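Local coordinates for protein 2-hydroxyethylphosphonate dioxygenase (Streptomyces viridochromogenes, PDB 4YAR) that cleaves 2-hydroxyethylphosphonate with dioxygen at a non-heme iron(II) centre, giving hydroxymethylphosphonate and formate on the route to the antibiotic bialaphos, at residues G171-H176 with S324-A329; R193-T198 with L403-G408; A253-A258 with L276-R281; R242-T247 with R281-D286. The protein carries 1 engineered substitution. All blocks are in the same frame, centred on the assembly; numbering follows the deposited sequence.

Contact 1. Residues G171-H176 with S324-A329; sequences GDSYVH and SMASAA. Engineered in segment 171-176: His176 (natural residue Glu).
Ser173 and Ala326 form the tight end of this contact, in which a loop of the second β-domain, following strand 320-324, packs on the edge strand 173-176 of the first domain's sheet, the touching parts of the two segments running about 20° apart. The backbone N of Ala326 donates to Ser173 OG over 2.9 Å, and the N-H...O angle of 160° makes the bond fairly straight. Ser173 OG stands between its own backbone N and carbonyl carbon (chi1 56°), where it faces the loop, and it also lies 3.7 Å from Met325 CB. A serine suits the place because it is small and can accept from the amide of a loop residue. Ala326 CB presses on the strand backbone, 3.5 Å from Tyr174 CA, an approach that a methyl group allows. Packing slackens toward Val175, whose CG2 lies 4.2 Å from Ala326 CB and 4.5 Å from Ala328 CB; between these two alanines the exposed Ser327 starts away from the strand, on the solvent side of the loop. Strand alternation sends Tyr174 to the other face, and its OH bonds to Trp147 and Tyr184. Tyr174 and the engineered His176 are bonded through their backbones to strand 133-140, while Met325 reaches Ile134 of that strand and Leu403 and Phe405 of strand 400-407 in the facing sheet.

Contact 2. Residues R193-T198 with L403-G408; sequences RIVSYT and LKFGSG
Where the sheets of what are probably two cupin-like β-domains face each other, Val195 and Tyr197 meet Leu403, Phe405 and Ser407. The strand axes lie 8.1 Å apart at 24°, so side chains, and no backbone bonds, join them. Tyr197 CG is anti to the backbone N (chi1 -175°), which sends it out across the gap, and the ring slides past that of Phe405 in the opposite direction. The result is an offset stack, with centroids 4.8 Å apart and planes at 21°, in which Phe405 CB sits 3.3 Å above the centre of the Tyr197 ring. Flat aromatics suit this narrow gap. Val195 meets Phe405 tip to tip, CG1 to CZ at 3.7 Å. At the polar end Tyr197 OH hydrogen-bonds Ser407 OG, but the modelled separation is implausibly short, so the exact geometry is doubtful. A water donates to Thr198 O over 2.7 Å and also bonds Ser407 OG, bridging the two. Ser196, a substrate-binding residue, points away from this core, as strand alternation requires. Strand 192-198 runs between strands 111-115 and 133-140, and strand 400-407 between 355-362 and 335-343.

Contact 3. Residues A253-A258 with L276-R281; sequences AGVPPA and LRTLGR
This is apolar packing of a turn against a helix, in which Ala253 and Val255 lie on Thr278 and Leu279. It belongs to the second Cro/C1-type domain: residues 254-256 form the turn between helices 246-253 and 257-265 of the helix-turn-helix motif, whose DNA binding is inferred by similarity, and this region packs on the following helix 270-283. The turn opens with a Schellman motif. Gly254 takes positive phi (73°), a backbone state that glycine adopts easily, and the chain then turns so that Val255 faces the neighbouring helix before Pro256 occupies the N-cap position of the next one. Proline suits that place and the first turn, where helix amides have no partners behind them. Ala253 is the point of closest backbone approach, with its CA 5.4 Å from that of Leu279; a bare methyl lets the chains come so near. No hydrogen bond crosses the contact, so van der Waals packing carries it. Leu279 holds an uncommon chi1 of -117°, which sets CG to one side of the usual positions, and its CD1 enters the angle between Ala253 CB, at 3.8 Å, and Val255 CG2, at 4.1 Å. Val255 and Leu279 cross at about a right angle. Leu279, which is buried, also touches Leu260 and Phe285; Val255 touches Val275. Thr278 divides its branches: OG1 bonds back to Thr274 O within its own helix, whereas the methyl CG2 turns to the link, 4.0 Å from Val255 CG2 and 3.6 Å from Ala253 O.

Contact 4. Residues R242-T247 with R281-D286; sequences RAHTRT and RALGFD
Arg242 grips two successive carbonyls at the end of helix 270-283 with one guanidinium group: NE donates to Leu283 O and NH2 to Gly284 O, each over 3.1 Å. The NE bond is distinctly bent and the NH2 bond straighter, and both donors stand about 50° out of the carbonyl planes. Leu283 O lies near the guanidinium plane, Gly284 O somewhat tilted from it. A water links NH2 and Gly284 O as well, donating to the carbonyl O over 2.6 Å. In the second Cro/C1-type domain the long arginine chain, extended from CG to NE, joins the Schellman-ended helix 231-241 and the loop before helix 246-253 to helix 270-283. Gly284 (phi 87°) turns the chain out of its helix in a conformation easy for glycine. Phe285 CB then lies 3.6 Å above one guanidinium face, toward the rim, with the ring plane at 75° to the group. Leu283 CD1 packs over the face of the His244 ring, 4.0 Å from its centroid, a CH-pi contact. NH1 is used as well, bonding Phe238 O. Carbonyls at a helix's C-terminal end lack later amides to bond, so a cation there supplies donors and probably eases the negative end of the helix dipole.

Overall arrangement
Contacts 1 and 2 form one continuous core: their centres are 10 Å apart, and Met325 SD touches Phe405 CE1 at 3.7 Å. Both border the active site. Tyr174 of contact 1 lies about 5 Å from the iron ligand His182 between side chains, and Thr198 of contact 2 about 4 Å from the iron ligand His129; cadmium occupies the His129-His182 site here. Contacts 3 and 4 belong to a separate helical domain, inserted between the segments of contact 1 and likewise of contact 2. They share Arg281, have centres 9 Å apart, and are joined by a probable hydrogen bond from Phe285 N to Gly280 O. About 42 Å separates the centres of contacts 2 and 4.

Contact 1. Residues G171-H176 with S324-A329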
loop_
_atom_site.group_PDB
_atom_site.type_symbol
_atom_site.label_atom_id
_atom_site.label_comp_id
_atom_site.label_asym_id
_atom_site.label_seq_id
_atom_site.Cartn_x
_atom_site.Cartn_y
_atom_site.Cartn_z
ATOM N N GLY A 171 14.081 -15.933 7.218
ATOM C CA GLY A 171 14.068 -16.652 5.942
ATOM C C GLY A 171 14.119 -15.754 4.713
ATOM O O GLY A 171 14.187 -14.561 4.827
ATOM N N ASP A 172 14.112 -16.384 3.573
ATOM C CA ASP A 172 14.064 -15.696 2.297
ATOM C C ASP A 172 12.749 -14.910 2.194
ATOM O O ASP A 172 11.686 -15.305 2.795
ATOM C CB ASP A 172 14.115 -16.713 1.131
ATOM C CG ASP A 172 15.478 -17.416 0.908
ATOM O OD1 ASP A 172 16.537 -17.059 1.451
ATOM O OD2 ASP A 172 15.475 -18.450 0.176
ATOM N N SER A 173 12.762 -13.869 1.356
ATOM C CA SER A 173 11.559 -13.125 1.045
ATOM C C SER A 173 11.526 -12.760 -0.401
ATOM O O SER A 173 12.567 -12.718 -1.036
ATOM C CB SER A 173 11.429 -11.852 1.924
ATOM O OG SER A 173 12.580 -11.038 1.778
ATOM N N TYR A 174 10.351 -12.506 -0.919
ATOM C CA TYR A 174 10.205 -11.990 -2.251
ATOM C C TYR A 174 8.895 -11.208 -2.426
ATOM O O TYR A 174 7.917 -11.361 -1.645
ATOM C CB TYR A 174 10.288 -13.115 -3.300
ATOM C CG TYR A 174 9.013 -13.932 -3.437
ATOM C CD1 TYR A 174 8.564 -14.799 -2.444
ATOM C CD2 TYR A 174 8.251 -13.835 -4.615
ATOM C CE1 TYR A 174 7.392 -15.514 -2.594
ATOM C CE2 TYR A 174 7.102 -14.558 -4.778
ATOM C CZ TYR A 174 6.670 -15.410 -3.789
ATOM O OH TYR A 174 5.473 -16.076 -4.001
ATOM N N VAL A 175 8.836 -10.479 -3.537
ATOM C CA VAL A 175 7.653 -9.747 -3.898
ATOM C C VAL A 175 6.998 -10.471 -5.034
ATOM O O VAL A 175 7.600 -10.670 -6.099
ATOM C CB VAL A 175 7.917 -8.344 -4.361
ATOM C CG1 VAL A 175 6.572 -7.732 -4.792
ATOM C CG2 VAL A 175 8.544 -7.567 -3.231
ATOM N N HIS A 176 5.722 -10.733 -4.781
ATOM C CA HIS A 176 4.853 -11.446 -5.660
ATOM C C HIS A 176 4.251 -10.384 -6.571
ATOM O O HIS A 176 3.790 -9.294 -6.135
ATOM C CB HIS A 176 3.818 -12.242 -4.835
ATOM C CG HIS A 176 2.924 -13.104 -5.653
ATOM N ND1 HIS A 176 3.397 -14.014 -6.577
ATOM C CD2 HIS A 176 1.573 -13.186 -5.698
ATOM C CE1 HIS A 176 2.373 -14.614 -7.156
ATOM N NE2 HIS A 176 1.258 -14.152 -6.613
ATOM N N SER A 324 16.817 -5.826 5.744
ATOM C CA SER A 324 15.826 -5.690 4.690
ATOM C C SER A 324 15.179 -6.941 4.236
ATOM O O SER A 324 15.827 -7.948 4.042
ATOM C CB SER A 324 16.475 -5.049 3.449
ATOM O OG SER A 324 17.135 -3.816 3.777
ATOM N N MET A 325 13.865 -6.864 4.041
ATOM C CA MET A 325 13.153 -7.878 3.280
ATOM C C MET A 325 13.143 -7.423 1.845
ATOM O O MET A 325 13.694 -6.343 1.518
ATOM C CB MET A 325 11.706 -8.082 3.733
ATOM C CG MET A 325 11.574 -8.428 5.145
ATOM S SD MET A 325 9.824 -8.817 5.426
ATOM C CE MET A 325 9.968 -9.002 7.250
ATOM N N ALA A 326 12.671 -8.297 0.960
ATOM C CA ALA A 326 12.524 -7.941 -0.433
ATOM C C ALA A 326 11.775 -6.618 -0.686
ATOM O O ALA A 326 10.808 -6.271 0.018
ATOM C CB ALA A 326 11.897 -9.077 -1.155
ATOM N N SER A 327 12.176 -5.920 -1.761
ATOM C CA SER A 327 11.519 -4.668 -2.190
ATOM C C SER A 327 11.492 -4.591 -3.721
ATOM O O SER A 327 12.207 -5.327 -4.412
ATOM C CB SER A 327 12.210 -3.420 -1.639
ATOM O OG SER A 327 13.559 -3.321 -2.056
ATOM N N ALA A 328 10.701 -3.649 -4.222
ATOM C CA ALA A 328 10.572 -3.472 -5.636
ATOM C C ALA A 328 10.390 -2.001 -5.900
ATOM O O ALA A 328 9.491 -1.416 -5.355
ATOM C CB ALA A 328 9.382 -4.251 -6.143
ATOM N N ALA A 329 11.270 -1.377 -6.691
ATOM C CA ALA A 329 11.098 0.064 -7.027
ATOM C C ALA A 329 9.829 0.410 -7.787
ATOM O O ALA A 329 9.371 1.546 -7.699
ATOM C CB ALA A 329 12.320 0.581 -7.788
#

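Contact 2. Residues R193-T198 with L403-G408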
loop_
_atom_site.group_PDB
_atom_site.type_symbol
_atom_site.label_atom_id
_atom_site.label_comp_id
_atom_site.label_asym_id
_atom_site.label_seq_id
_atom_site.Cartn_x
_atom_site.Cartn_y
_atom_site.Cartn_z
ATOM N N ARG A 193 5.855 -21.885 8.396
ATOM C CA ARG A 193 4.862 -20.816 8.256
ATOM C C ARG A 193 5.390 -19.683 7.438
ATOM O O ARG A 193 6.597 -19.495 7.376
ATOM C CB ARG A 193 4.438 -20.260 9.633
ATOM C CG ARG A 193 3.871 -21.316 10.576
ATOM C CD ARG A 193 3.265 -20.625 11.786
ATOM N NE ARG A 193 4.329 -19.917 12.522
ATOM C CZ ARG A 193 4.087 -19.059 13.492
ATOM N NH1 ARG A 193 2.843 -18.860 13.925
ATOM N NH2 ARG A 193 5.101 -18.486 14.099
ATOM N N ILE A 194 4.486 -18.971 6.762
ATOM C CA ILE A 194 4.846 -17.733 6.025
ATOM C C ILE A 194 3.999 -16.559 6.493
ATOM O O ILE A 194 2.903 -16.752 7.057
ATOM C CB ILE A 194 4.750 -17.838 4.481
ATOM C CG1 ILE A 194 3.298 -17.948 4.063
ATOM C CG2 ILE A 194 5.566 -18.991 3.907
ATOM C CD1 ILE A 194 3.074 -18.111 2.616
ATOM N N VAL A 195 4.510 -15.335 6.322
ATOM C CA VAL A 195 3.625 -14.172 6.285
ATOM C C VAL A 195 3.460 -13.721 4.882
ATOM O O VAL A 195 4.483 -13.599 4.155
ATOM C CB VAL A 195 4.139 -12.923 7.033
ATOM C CG1 VAL A 195 3.182 -11.741 6.816
ATOM C CG2 VAL A 195 4.460 -13.188 8.449
ATOM N N SER A 196 2.213 -13.457 4.485
ATOM C CA SER A 196 1.921 -12.860 3.202
ATOM C C SER A 196 1.302 -11.510 3.510
ATOM O O SER A 196 0.234 -11.437 4.140
ATOM C CB SER A 196 1.008 -13.708 2.350
ATOM O OG SER A 196 0.746 -13.079 1.088
ATOM N N TYR A 197 1.991 -10.460 3.096
ATOM C CA TYR A 197 1.632 -9.085 3.370
ATOM C C TYR A 197 1.323 -8.325 2.060
ATOM O O TYR A 197 2.244 -8.053 1.274
ATOM C CB TYR A 197 2.776 -8.351 4.062
ATOM C CG TYR A 197 2.397 -6.931 4.473
ATOM C CD1 TYR A 197 1.605 -6.711 5.583
ATOM C CD2 TYR A 197 2.824 -5.837 3.746
ATOM C CE1 TYR A 197 1.219 -5.442 5.953
ATOM C CE2 TYR A 197 2.480 -4.541 4.095
ATOM C CZ TYR A 197 1.676 -4.336 5.222
ATOM O OH TYR A 197 1.333 -3.051 5.544
ATOM N N THR A 198 0.056 -7.999 1.881
ATOM C CA THR A 198 -0.374 -7.302 0.671
ATOM C C THR A 198 -0.408 -5.779 0.901
ATOM O O THR A 198 -0.489 -5.278 2.002
ATOM C CB THR A 198 -1.747 -7.764 0.262
ATOM O OG1 THR A 198 -2.654 -7.311 1.272
ATOM C CG2 THR A 198 -1.852 -9.288 0.084
ATOM N N LEU A 403 8.750 -8.248 13.110
ATOM C CA LEU A 403 8.749 -7.952 11.648
ATOM C C LEU A 403 7.904 -6.696 11.428
ATOM O O LEU A 403 6.867 -6.541 12.071
ATOM C CB LEU A 403 8.150 -9.132 10.887
ATOM C CG LEU A 403 8.783 -10.528 11.004
ATOM C CD1 LEU A 403 8.314 -11.492 9.940
ATOM C CD2 LEU A 403 10.268 -10.423 11.009
ATOM N N LYS A 404 8.430 -5.775 10.604
ATOM C CA LYS A 404 7.801 -4.514 10.323
ATOM C C LYS A 404 7.416 -4.479 8.852
ATOM O O LYS A 404 8.289 -4.468 7.946
ATOM C CB LYS A 404 8.715 -3.358 10.631
ATOM C CG LYS A 404 8.191 -2.022 10.151
ATOM C CD LYS A 404 9.085 -0.953 10.734
ATOM C CE LYS A 404 8.617 0.439 10.357
ATOM N NZ LYS A 404 8.665 1.235 11.565
ATOM N N PHE A 405 6.144 -4.380 8.599
ATOM C CA PHE A 405 5.628 -4.268 7.213
ATOM C C PHE A 405 5.037 -2.889 7.053
ATOM O O PHE A 405 4.490 -2.284 7.996
ATOM C CB PHE A 405 4.588 -5.359 6.885
ATOM C CG PHE A 405 5.086 -6.765 6.993
ATOM C CD1 PHE A 405 5.764 -7.364 5.917
ATOM C CD2 PHE A 405 4.959 -7.473 8.160
ATOM C CE1 PHE A 405 6.200 -8.691 5.988
ATOM C CE2 PHE A 405 5.379 -8.798 8.235
ATOM C CZ PHE A 405 6.027 -9.393 7.160
ATOM N N GLY A 406 4.998 -2.403 5.811
ATOM C CA GLY A 406 4.420 -1.162 5.542
ATOM C C GLY A 406 3.663 -1.126 4.240
ATOM O O GLY A 406 4.033 -1.695 3.257
ATOM N N SER A 407 2.542 -0.423 4.294
ATOM C CA SER A 407 1.689 -0.225 3.125
ATOM C C SER A 407 0.884 1.063 3.309
ATOM O O SER A 407 0.980 1.709 4.352
ATOM C CB SER A 407 0.739 -1.407 2.953
ATOM O OG SER A 407 -0.032 -1.712 4.130
ATOM N N GLY A 408 0.002 1.389 2.364
ATOM C CA GLY A 408 -0.882 2.541 2.612
ATOM C C GLY A 408 -0.840 3.494 1.436
ATOM O O GLY A 408 0.240 3.838 0.934
HETATM O O HOH W 1 -2.021 -3.822 3.756
#

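Contact 3. Residues A253-A258 with L276-R281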
loop_
_atom_site.group_PDB
_atom_site.type_symbol
_atom_site.label_atom_id
_atom_site.label_comp_id
_atom_site.label_asym_id
_atom_site.label_seq_id
_atom_site.Cartn_x
_atom_site.Cartn_y
_atom_site.Cartn_z
ATOM N N ALA A 253 6.932 26.376 -26.625
ATOM C CA ALA A 253 7.931 26.312 -25.542
ATOM C C ALA A 253 9.272 26.943 -25.915
ATOM O O ALA A 253 10.179 27.055 -25.066
ATOM C CB ALA A 253 8.156 24.869 -25.155
ATOM N N GLY A 254 9.393 27.357 -27.169
ATOM C CA GLY A 254 10.675 27.844 -27.728
ATOM C C GLY A 254 11.719 26.786 -27.983
ATOM O O GLY A 254 12.894 27.121 -27.990
ATOM N N VAL A 255 11.318 25.540 -28.272
ATOM C CA VAL A 255 12.211 24.394 -28.388
ATOM C C VAL A 255 12.288 23.930 -29.785
ATOM O O VAL A 255 11.240 23.721 -30.422
ATOM C CB VAL A 255 11.750 23.223 -27.470
ATOM C CG1 VAL A 255 12.467 21.898 -27.774
ATOM C CG2 VAL A 255 11.905 23.625 -26.014
ATOM N N PRO A 256 13.528 23.757 -30.309
ATOM C CA PRO A 256 13.632 23.244 -31.648
ATOM C C PRO A 256 13.126 21.849 -31.790
ATOM O O PRO A 256 13.354 20.999 -30.932
ATOM C CB PRO A 256 15.161 23.309 -31.971
ATOM C CG PRO A 256 15.703 24.298 -31.017
ATOM C CD PRO A 256 14.850 24.175 -29.784
ATOM N N PRO A 257 12.420 21.583 -32.896
ATOM C CA PRO A 257 11.895 20.279 -33.213
ATOM C C PRO A 257 12.805 19.099 -32.948
ATOM O O PRO A 257 12.378 18.133 -32.334
ATOM C CB PRO A 257 11.560 20.424 -34.697
ATOM C CG PRO A 257 11.015 21.813 -34.739
ATOM C CD PRO A 257 11.995 22.581 -33.900
ATOM N N ALA A 258 14.049 19.186 -33.402
ATOM C CA ALA A 258 15.046 18.151 -33.195
ATOM C C ALA A 258 15.470 17.921 -31.734
ATOM O O ALA A 258 15.896 16.828 -31.379
ATOM C CB ALA A 258 16.298 18.494 -34.030
ATOM N N LEU A 276 12.129 18.588 -21.568
ATOM C CA LEU A 276 10.813 18.172 -21.069
ATOM C C LEU A 276 10.267 19.106 -19.999
ATOM O O LEU A 276 9.073 19.360 -19.958
ATOM C CB LEU A 276 10.829 16.741 -20.619
ATOM C CG LEU A 276 11.179 15.781 -21.759
ATOM C CD1 LEU A 276 11.302 14.387 -21.205
ATOM C CD2 LEU A 276 10.151 15.781 -22.914
ATOM N N ARG A 277 11.162 19.639 -19.186
ATOM C CA ARG A 277 10.784 20.571 -18.164
ATOM C C ARG A 277 10.310 21.882 -18.770
ATOM O O ARG A 277 9.342 22.447 -18.307
ATOM C CB ARG A 277 11.903 20.850 -17.197
ATOM C CG ARG A 277 11.394 21.603 -15.971
ATOM C CD ARG A 277 12.282 21.310 -14.775
ATOM N NE ARG A 277 11.703 21.802 -13.540
ATOM C CZ ARG A 277 12.423 22.159 -12.472
ATOM N NH1 ARG A 277 13.766 22.075 -12.472
ATOM N NH2 ARG A 277 11.786 22.623 -11.405
ATOM N N THR A 278 11.005 22.342 -19.796
ATOM C CA THR A 278 10.670 23.576 -20.477
ATOM C C THR A 278 9.294 23.416 -21.181
ATOM O O THR A 278 8.433 24.309 -21.104
ATOM C CB THR A 278 11.703 23.876 -21.528
ATOM O OG1 THR A 278 12.956 24.137 -20.886
ATOM C CG2 THR A 278 11.241 25.059 -22.302
ATOM N N LEU A 279 9.092 22.254 -21.810
ATOM C CA LEU A 279 7.777 21.954 -22.370
ATOM C C LEU A 279 6.669 21.892 -21.325
ATOM O O LEU A 279 5.572 22.462 -21.506
ATOM C CB LEU A 279 7.797 20.616 -23.103
ATOM C CG LEU A 279 7.507 20.665 -24.583
ATOM C CD1 LEU A 279 8.752 21.103 -25.331
ATOM C CD2 LEU A 279 7.119 19.276 -25.035
ATOM N N GLY A 280 6.953 21.229 -20.197
ATOM C CA GLY A 280 5.938 21.161 -19.132
ATOM C C GLY A 280 5.555 22.499 -18.571
ATOM O O GLY A 280 4.377 22.735 -18.241
ATOM N N ARG A 281 6.531 23.348 -18.366
ATOM C CA ARG A 281 6.264 24.728 -17.853
ATOM C C ARG A 281 5.361 25.453 -18.820
ATOM O O ARG A 281 4.405 26.125 -18.418
ATOM C CB ARG A 281 7.559 25.600 -17.749
ATOM C CG ARG A 281 8.466 25.283 -16.579
ATOM C CD ARG A 281 9.442 26.438 -16.271
ATOM N NE ARG A 281 10.551 25.972 -15.434
ATOM C CZ ARG A 281 11.713 25.471 -15.868
ATOM N NH1 ARG A 281 11.993 25.365 -17.167
ATOM N NH2 ARG A 281 12.619 25.079 -14.974
#

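Contact 4. Residues R242-T247 with R281-D286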
loop_
_atom_site.group_PDB
_atom_site.type_symbol
_atom_site.label_atom_id
_atom_site.label_comp_id
_atom_site.label_asym_id
_atom_site.label_seq_id
_atom_site.Cartn_x
_atom_site.Cartn_y
_atom_site.Cartn_z
ATOM N N ARG A 242 -4.352 18.924 -24.775
ATOM C CA ARG A 242 -4.251 20.350 -24.854
ATOM C C ARG A 242 -4.404 20.919 -26.244
ATOM O O ARG A 242 -4.088 22.077 -26.463
ATOM C CB ARG A 242 -2.902 20.778 -24.312
ATOM C CG ARG A 242 -2.724 20.398 -22.823
ATOM C CD ARG A 242 -1.314 20.322 -22.334
ATOM N NE ARG A 242 -1.349 20.136 -20.870
ATOM C CZ ARG A 242 -1.601 18.990 -20.253
ATOM N NH1 ARG A 242 -1.771 17.881 -20.933
ATOM N NH2 ARG A 242 -1.647 18.968 -18.923
ATOM N N ALA A 243 -4.919 20.122 -27.159
ATOM C CA ALA A 243 -5.150 20.515 -28.566
ATOM C C ALA A 243 -3.874 21.055 -29.178
ATOM O O ALA A 243 -3.858 22.072 -29.911
ATOM C CB ALA A 243 -6.280 21.520 -28.658
ATOM N N HIS A 244 -2.817 20.332 -28.862
ATOM C CA HIS A 244 -1.469 20.594 -29.420
ATOM C C HIS A 244 -0.955 19.419 -30.205
ATOM O O HIS A 244 -1.299 18.257 -29.947
ATOM C CB HIS A 244 -0.465 20.948 -28.302
ATOM C CG HIS A 244 -0.321 22.406 -28.009
ATOM N ND1 HIS A 244 -0.726 22.971 -26.817
ATOM C CD2 HIS A 244 0.274 23.415 -28.701
ATOM C CE1 HIS A 244 -0.468 24.263 -26.814
ATOM N NE2 HIS A 244 0.166 24.549 -27.931
ATOM N N THR A 245 -0.041 19.707 -31.155
ATOM C CA THR A 245 0.759 18.708 -31.845
ATOM C C THR A 245 2.204 18.864 -31.380
ATOM O O THR A 245 2.525 19.848 -30.721
ATOM C CB THR A 245 0.765 18.918 -33.400
ATOM O OG1 THR A 245 1.339 20.215 -33.716
ATOM C CG2 THR A 245 -0.696 18.815 -33.947
ATOM N N ARG A 246 3.079 17.920 -31.738
ATOM C CA ARG A 246 4.494 18.080 -31.431
ATOM C C ARG A 246 5.047 19.387 -31.982
ATOM O O ARG A 246 5.789 20.076 -31.318
ATOM C CB ARG A 246 5.339 16.914 -31.899
ATOM C CG ARG A 246 5.119 15.664 -31.091
ATOM C CD ARG A 246 6.209 14.621 -31.346
ATOM N NE ARG A 246 5.883 13.389 -30.661
ATOM C CZ ARG A 246 6.667 12.308 -30.609
ATOM N NH1 ARG A 246 7.867 12.315 -31.197
ATOM N NH2 ARG A 246 6.273 11.238 -29.943
ATOM N N THR A 247 4.674 19.747 -33.211
ATOM C CA THR A 247 5.039 21.025 -33.776
ATOM C C THR A 247 4.569 22.268 -33.043
ATOM O O THR A 247 5.419 23.079 -32.733
ATOM C CB THR A 247 4.564 21.066 -35.266
ATOM O OG1 THR A 247 5.074 19.908 -35.938
ATOM C CG2 THR A 247 4.947 22.341 -35.890
ATOM N N ARG A 281 6.531 23.348 -18.366
ATOM C CA ARG A 281 6.264 24.728 -17.853
ATOM C C ARG A 281 5.361 25.453 -18.820
ATOM O O ARG A 281 4.405 26.125 -18.418
ATOM C CB ARG A 281 7.559 25.600 -17.749
ATOM C CG ARG A 281 8.466 25.283 -16.579
ATOM C CD ARG A 281 9.442 26.438 -16.271
ATOM N NE ARG A 281 10.551 25.972 -15.434
ATOM C CZ ARG A 281 11.713 25.471 -15.868
ATOM N NH1 ARG A 281 11.993 25.365 -17.167
ATOM N NH2 ARG A 281 12.619 25.079 -14.974
ATOM N N ALA A 282 5.662 25.320 -20.115
ATOM C CA ALA A 282 4.954 26.094 -21.134
ATOM C C ALA A 282 3.538 25.634 -21.343
ATOM O O ALA A 282 2.673 26.465 -21.587
ATOM C CB ALA A 282 5.691 26.037 -22.447
ATOM N N LEU A 283 3.318 24.324 -21.306
ATOM C CA LEU A 283 2.002 23.682 -21.584
ATOM C C LEU A 283 1.159 23.287 -20.391
ATOM O O LEU A 283 -0.044 22.932 -20.516
ATOM C CB LEU A 283 2.238 22.445 -22.444
ATOM C CG LEU A 283 2.800 22.650 -23.866
ATOM C CD1 LEU A 283 1.946 21.769 -24.781
ATOM C CD2 LEU A 283 2.707 24.056 -24.410
ATOM N N GLY A 284 1.758 23.360 -19.201
ATOM C CA GLY A 284 0.993 23.106 -17.988
ATOM C C GLY A 284 0.937 21.627 -17.610
ATOM O O GLY A 284 -0.138 21.123 -17.257
ATOM N N PHE A 285 2.054 20.915 -17.682
ATOM C CA PHE A 285 2.126 19.555 -17.188
ATOM C C PHE A 285 3.401 19.285 -16.392
ATOM O O PHE A 285 4.346 20.069 -16.442
ATOM C CB PHE A 285 1.925 18.501 -18.332
ATOM C CG PHE A 285 3.016 18.444 -19.331
ATOM C CD1 PHE A 285 4.179 17.733 -19.082
ATOM C CD2 PHE A 285 2.840 19.005 -20.607
ATOM C CE1 PHE A 285 5.185 17.671 -20.028
ATOM C CE2 PHE A 285 3.842 18.918 -21.544
ATOM C CZ PHE A 285 5.006 18.280 -21.266
ATOM N N ASP A 286 3.398 18.173 -15.668
ATOM C CA ASP A 286 4.538 17.766 -14.830
ATOM C C ASP A 286 5.439 16.789 -15.592
ATOM O O ASP A 286 5.077 15.657 -15.905
ATOM C CB ASP A 286 3.990 17.134 -13.570
ATOM C CG ASP A 286 5.079 16.817 -12.550
ATOM O OD1 ASP A 286 6.307 16.767 -12.828
ATOM O OD2 ASP A 286 4.674 16.657 -11.395
HETATM O O HOH W 2 -2.585 21.664 -17.863
#